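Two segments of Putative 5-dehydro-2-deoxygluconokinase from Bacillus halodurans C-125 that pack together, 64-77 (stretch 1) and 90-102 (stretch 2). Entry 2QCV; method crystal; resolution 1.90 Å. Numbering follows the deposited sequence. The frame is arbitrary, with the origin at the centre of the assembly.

Stretch 1 64-77: IGKIADDQHGRFIE
Stretch 2 90-102: LVVDQEGHKTGLA

Strands 64-67 and 90-92 run parallel, their axes 25° apart and 4.6 Å at closest approach, with Gly-65, Lys-66 and Ile-67 opposite Leu-90, Val-91 and Val-92 (CA-CA 5.0, 4.7 and 5.1 Å). Three nearly linear hydrogen bonds fix this register: Val-91 N to Gly-65 O (2.8 Å), Ile-67 N to Val-91 O (2.9 Å) and Asp-93 N to Ile-67 O (2.8 Å). Stretch 1 then turns through Ala-68 (phi/psi -73/152) and Asp-69 (-88/68) into helix 71-77. Asp-70 (chi1 p) caps it, OD1 accepting from Gly-73 N at 3.1 Å and weakly from His-72 N at 2.9 Å. Stretch 2 loops through Gly-96 (81/10), whose positive phi favours glycine; Asp-93 (chi1 t) braces this loop, OD1 accepting from Glu-95 N (2.9 Å) and His-97 N (3.0 Å), OD2 from His-97 ND1 (2.7 Å).

Ile-67 (p, t) shares a sheet face with Leu-90 (m, t) and Val-92 (t), its CD1 4.1 Å from Leu-90 CD1 and its CG1 4.1 Å from Val-92 CG2. On the other face, Lys-66 (t, t, m, t) lays CE 3.7 Å from Val-91 CG1; a water links its NZ to Asp-93 OD2. Thr-99 (m) points toward stretch 1, its OG1 3.3 Å from Ala-68 CB and its CG2 3.6 Å from Ile-76 CD1. Another water joins Thr-99 OG1 to Ala-68 N.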

# COMPACT_ATOMS: atom_id res chain seq x y z
N ILE A 64 3.63 26.80 6.50
CA ILE A 64 4.36 25.73 5.80
C ILE A 64 3.42 24.56 5.68
O ILE A 64 3.02 23.95 6.67
CB ILE A 64 5.66 25.31 6.52
CG1 ILE A 64 6.59 26.53 6.68
CG2 ILE A 64 6.38 24.17 5.73
CD1 ILE A 64 7.72 26.32 7.68
N GLY A 65 3.00 24.27 4.45
CA GLY A 65 2.12 23.12 4.25
C GLY A 65 1.99 22.73 2.79
O GLY A 65 2.39 23.48 1.90
N LYS A 66 1.44 21.54 2.57
CA LYS A 66 1.22 21.02 1.24
C LYS A 66 -0.26 20.98 0.94
O LYS A 66 -1.08 20.59 1.79
CB LYS A 66 1.85 19.66 1.09
CG LYS A 66 1.66 19.01 -0.28
CD LYS A 66 2.65 17.87 -0.55
CE LYS A 66 4.04 18.38 -0.98
NZ LYS A 66 5.03 17.24 -1.12
N ILE A 67 -0.57 21.41 -0.28
CA ILE A 67 -1.95 21.51 -0.77
C ILE A 67 -2.09 20.74 -2.10
O ILE A 67 -1.12 20.53 -2.83
CB ILE A 67 -2.40 22.99 -0.95
CG1 ILE A 67 -1.48 23.75 -1.92
CG2 ILE A 67 -2.50 23.70 0.41
CD1 ILE A 67 -1.93 25.19 -2.32
N ALA A 68 -3.31 20.33 -2.41
CA ALA A 68 -3.61 19.58 -3.65
C ALA A 68 -3.54 20.49 -4.87
O ALA A 68 -3.74 21.70 -4.79
CB ALA A 68 -5.02 18.93 -3.53
N ASP A 69 -3.22 19.90 -6.00
CA ASP A 69 -3.21 20.59 -7.29
C ASP A 69 -4.58 20.53 -7.91
O ASP A 69 -4.78 19.87 -8.94
CB ASP A 69 -2.20 19.90 -8.18
CG ASP A 69 -1.91 20.66 -9.44
OD1 ASP A 69 -2.18 21.87 -9.50
OD2 ASP A 69 -1.44 20.00 -10.38
N ASP A 70 -5.51 21.22 -7.29
CA ASP A 70 -6.90 21.22 -7.71
C ASP A 70 -7.65 22.41 -7.13
O ASP A 70 -7.06 23.27 -6.46
CB ASP A 70 -7.57 19.88 -7.38
CG ASP A 70 -7.72 19.61 -5.89
OD1 ASP A 70 -7.81 20.51 -5.04
OD2 ASP A 70 -7.75 18.41 -5.54
N GLN A 71 -8.96 22.45 -7.37
CA GLN A 71 -9.78 23.59 -6.91
C GLN A 71 -9.84 23.73 -5.41
O GLN A 71 -10.01 24.84 -4.90
CB GLN A 71 -11.20 23.51 -7.45
CG GLN A 71 -11.26 23.52 -8.98
CD GLN A 71 -11.27 22.16 -9.60
OE1 GLN A 71 -10.60 21.25 -9.14
NE2 GLN A 71 -12.02 22.01 -10.71
N HIS A 72 -9.72 22.64 -4.67
CA HIS A 72 -9.72 22.78 -3.23
C HIS A 72 -8.39 23.40 -2.74
O HIS A 72 -8.39 24.31 -1.92
CB HIS A 72 -9.99 21.44 -2.56
CG HIS A 72 -11.42 21.00 -2.63
ND1 HIS A 72 -12.46 21.87 -2.87
CD2 HIS A 72 -11.98 19.79 -2.43
CE1 HIS A 72 -13.60 21.20 -2.87
NE2 HIS A 72 -13.34 19.94 -2.58
N GLY A 73 -7.27 22.92 -3.25
CA GLY A 73 -5.98 23.51 -2.90
C GLY A 73 -5.92 24.97 -3.31
O GLY A 73 -5.46 25.79 -2.57
N ARG A 74 -6.41 25.32 -4.50
CA ARG A 74 -6.36 26.71 -4.94
C ARG A 74 -7.27 27.61 -4.13
O ARG A 74 -6.93 28.77 -3.87
CB ARG A 74 -6.65 26.84 -6.42
CG ARG A 74 -5.61 26.16 -7.25
CD ARG A 74 -5.76 26.47 -8.71
NE ARG A 74 -6.94 25.86 -9.34
CZ ARG A 74 -6.99 24.63 -9.86
NH1 ARG A 74 -5.94 23.83 -9.83
NH2 ARG A 74 -8.10 24.23 -10.44
N PHE A 75 -8.41 27.10 -3.71
CA PHE A 75 -9.25 27.83 -2.78
C PHE A 75 -8.56 28.13 -1.45
O PHE A 75 -8.65 29.25 -0.93
CB PHE A 75 -10.57 27.11 -2.52
CG PHE A 75 -11.31 27.64 -1.34
CD1 PHE A 75 -11.97 28.85 -1.40
CD2 PHE A 75 -11.33 26.91 -0.14
CE1 PHE A 75 -12.63 29.34 -0.29
CE2 PHE A 75 -12.00 27.38 0.97
CZ PHE A 75 -12.65 28.59 0.91
N ILE A 76 -7.92 27.12 -0.89
CA ILE A 76 -7.21 27.26 0.39
C ILE A 76 -6.15 28.35 0.24
O ILE A 76 -6.07 29.25 1.06
CB ILE A 76 -6.56 25.93 0.83
CG1 ILE A 76 -7.59 24.93 1.39
CG2 ILE A 76 -5.51 26.18 1.93
CD1 ILE A 76 -7.18 23.47 1.34
N GLU A 77 -5.36 28.29 -0.83
CA GLU A 77 -4.31 29.31 -1.03
C GLU A 77 -4.92 30.70 -1.19
O GLU A 77 -4.47 31.66 -0.59
CB GLU A 77 -3.43 28.99 -2.25
CG GLU A 77 -2.21 29.90 -2.42
CD GLU A 77 -2.51 31.28 -2.99
OE1 GLU A 77 -3.48 31.43 -3.81
OE2 GLU A 77 -1.80 32.25 -2.61
N LEU A 90 3.44 27.52 0.81
CA LEU A 90 2.51 26.47 0.51
C LEU A 90 3.07 25.76 -0.71
O LEU A 90 3.43 26.40 -1.69
CB LEU A 90 1.14 27.00 0.19
CG LEU A 90 0.32 27.58 1.29
CD1 LEU A 90 -1.11 27.83 0.74
CD2 LEU A 90 0.29 26.66 2.48
N VAL A 91 3.18 24.46 -0.64
CA VAL A 91 3.72 23.70 -1.75
C VAL A 91 2.61 22.89 -2.39
O VAL A 91 1.79 22.28 -1.70
CB VAL A 91 4.92 22.81 -1.32
CG1 VAL A 91 4.59 21.97 -0.10
CG2 VAL A 91 5.40 21.90 -2.47
N VAL A 92 2.58 22.87 -3.72
CA VAL A 92 1.54 22.11 -4.42
C VAL A 92 2.00 20.68 -4.68
O VAL A 92 3.05 20.41 -5.26
CB VAL A 92 1.11 22.79 -5.71
CG1 VAL A 92 0.02 21.98 -6.43
CG2 VAL A 92 0.65 24.17 -5.42
N ASP A 93 1.20 19.74 -4.21
CA ASP A 93 1.46 18.32 -4.38
C ASP A 93 1.40 17.97 -5.85
O ASP A 93 0.50 18.40 -6.56
CB ASP A 93 0.40 17.53 -3.63
CG ASP A 93 0.57 16.02 -3.76
OD1 ASP A 93 0.05 15.41 -4.72
OD2 ASP A 93 1.21 15.42 -2.86
N GLN A 94 2.38 17.22 -6.32
CA GLN A 94 2.47 16.85 -7.73
C GLN A 94 2.26 15.35 -7.95
O GLN A 94 2.64 14.85 -9.02
CB GLN A 94 3.83 17.27 -8.33
CG GLN A 94 4.19 18.77 -8.23
CD GLN A 94 3.24 19.67 -9.02
OE1 GLN A 94 2.70 19.30 -10.06
NE2 GLN A 94 3.03 20.88 -8.51
N GLU A 95 1.67 14.65 -6.98
CA GLU A 95 1.51 13.22 -7.02
C GLU A 95 0.02 12.80 -6.96
O GLU A 95 -0.29 11.64 -6.71
CB GLU A 95 2.26 12.50 -5.88
CG GLU A 95 3.76 12.76 -5.65
CD GLU A 95 4.27 12.07 -4.32
OE1 GLU A 95 4.36 10.82 -4.31
OE2 GLU A 95 4.56 12.76 -3.27
N GLY A 96 -0.90 13.74 -7.19
CA GLY A 96 -2.32 13.40 -7.27
C GLY A 96 -3.02 13.26 -5.93
O GLY A 96 -4.14 12.81 -5.86
N HIS A 97 -2.37 13.65 -4.85
CA HIS A 97 -3.02 13.56 -3.53
C HIS A 97 -4.10 14.61 -3.33
O HIS A 97 -3.97 15.74 -3.76
CB HIS A 97 -1.99 13.66 -2.41
CG HIS A 97 -0.96 12.58 -2.46
ND1 HIS A 97 0.39 12.85 -2.60
CD2 HIS A 97 -1.07 11.23 -2.42
CE1 HIS A 97 1.06 11.71 -2.61
NE2 HIS A 97 0.20 10.71 -2.52
N LYS A 98 -5.19 14.20 -2.68
CA LYS A 98 -6.36 15.03 -2.42
C LYS A 98 -6.25 15.78 -1.11
O LYS A 98 -5.53 15.36 -0.20
CB LYS A 98 -7.61 14.14 -2.35
CG LYS A 98 -7.84 13.28 -3.55
CD LYS A 98 -8.24 14.07 -4.75
CE LYS A 98 -8.34 13.14 -5.97
NZ LYS A 98 -8.81 13.86 -7.12
N THR A 99 -7.00 16.87 -1.01
CA THR A 99 -7.13 17.64 0.21
C THR A 99 -7.95 16.89 1.24
O THR A 99 -8.97 16.29 0.91
CB THR A 99 -7.84 19.00 -0.09
OG1 THR A 99 -7.25 19.63 -1.24
CG2 THR A 99 -7.80 19.95 1.14
N GLY A 100 -7.52 16.90 2.50
CA GLY A 100 -8.40 16.31 3.52
C GLY A 100 -9.71 17.06 3.64
O GLY A 100 -9.79 18.25 3.31
N LEU A 101 -10.75 16.35 4.07
CA LEU A 101 -12.11 16.90 4.15
C LEU A 101 -12.69 16.58 5.50
O LEU A 101 -12.58 15.44 5.99
CB LEU A 101 -13.05 16.27 3.11
CG LEU A 101 -12.71 16.40 1.63
CD1 LEU A 101 -13.68 15.58 0.73
CD2 LEU A 101 -12.70 17.87 1.22
N ALA A 102 -13.31 17.58 6.11
CA ALA A 102 -14.03 17.35 7.36
C ALA A 102 -15.49 17.74 7.14
O ALA A 102 -15.78 18.90 6.95
CB ALA A 102 -13.40 18.19 8.48
O HOH W 1 3.87 15.27 -2.87
O HOH W 2 -5.25 21.12 -0.48
O HOH W 3 -2.74 17.02 -5.71
O HOH W 4 -8.55 18.09 -3.07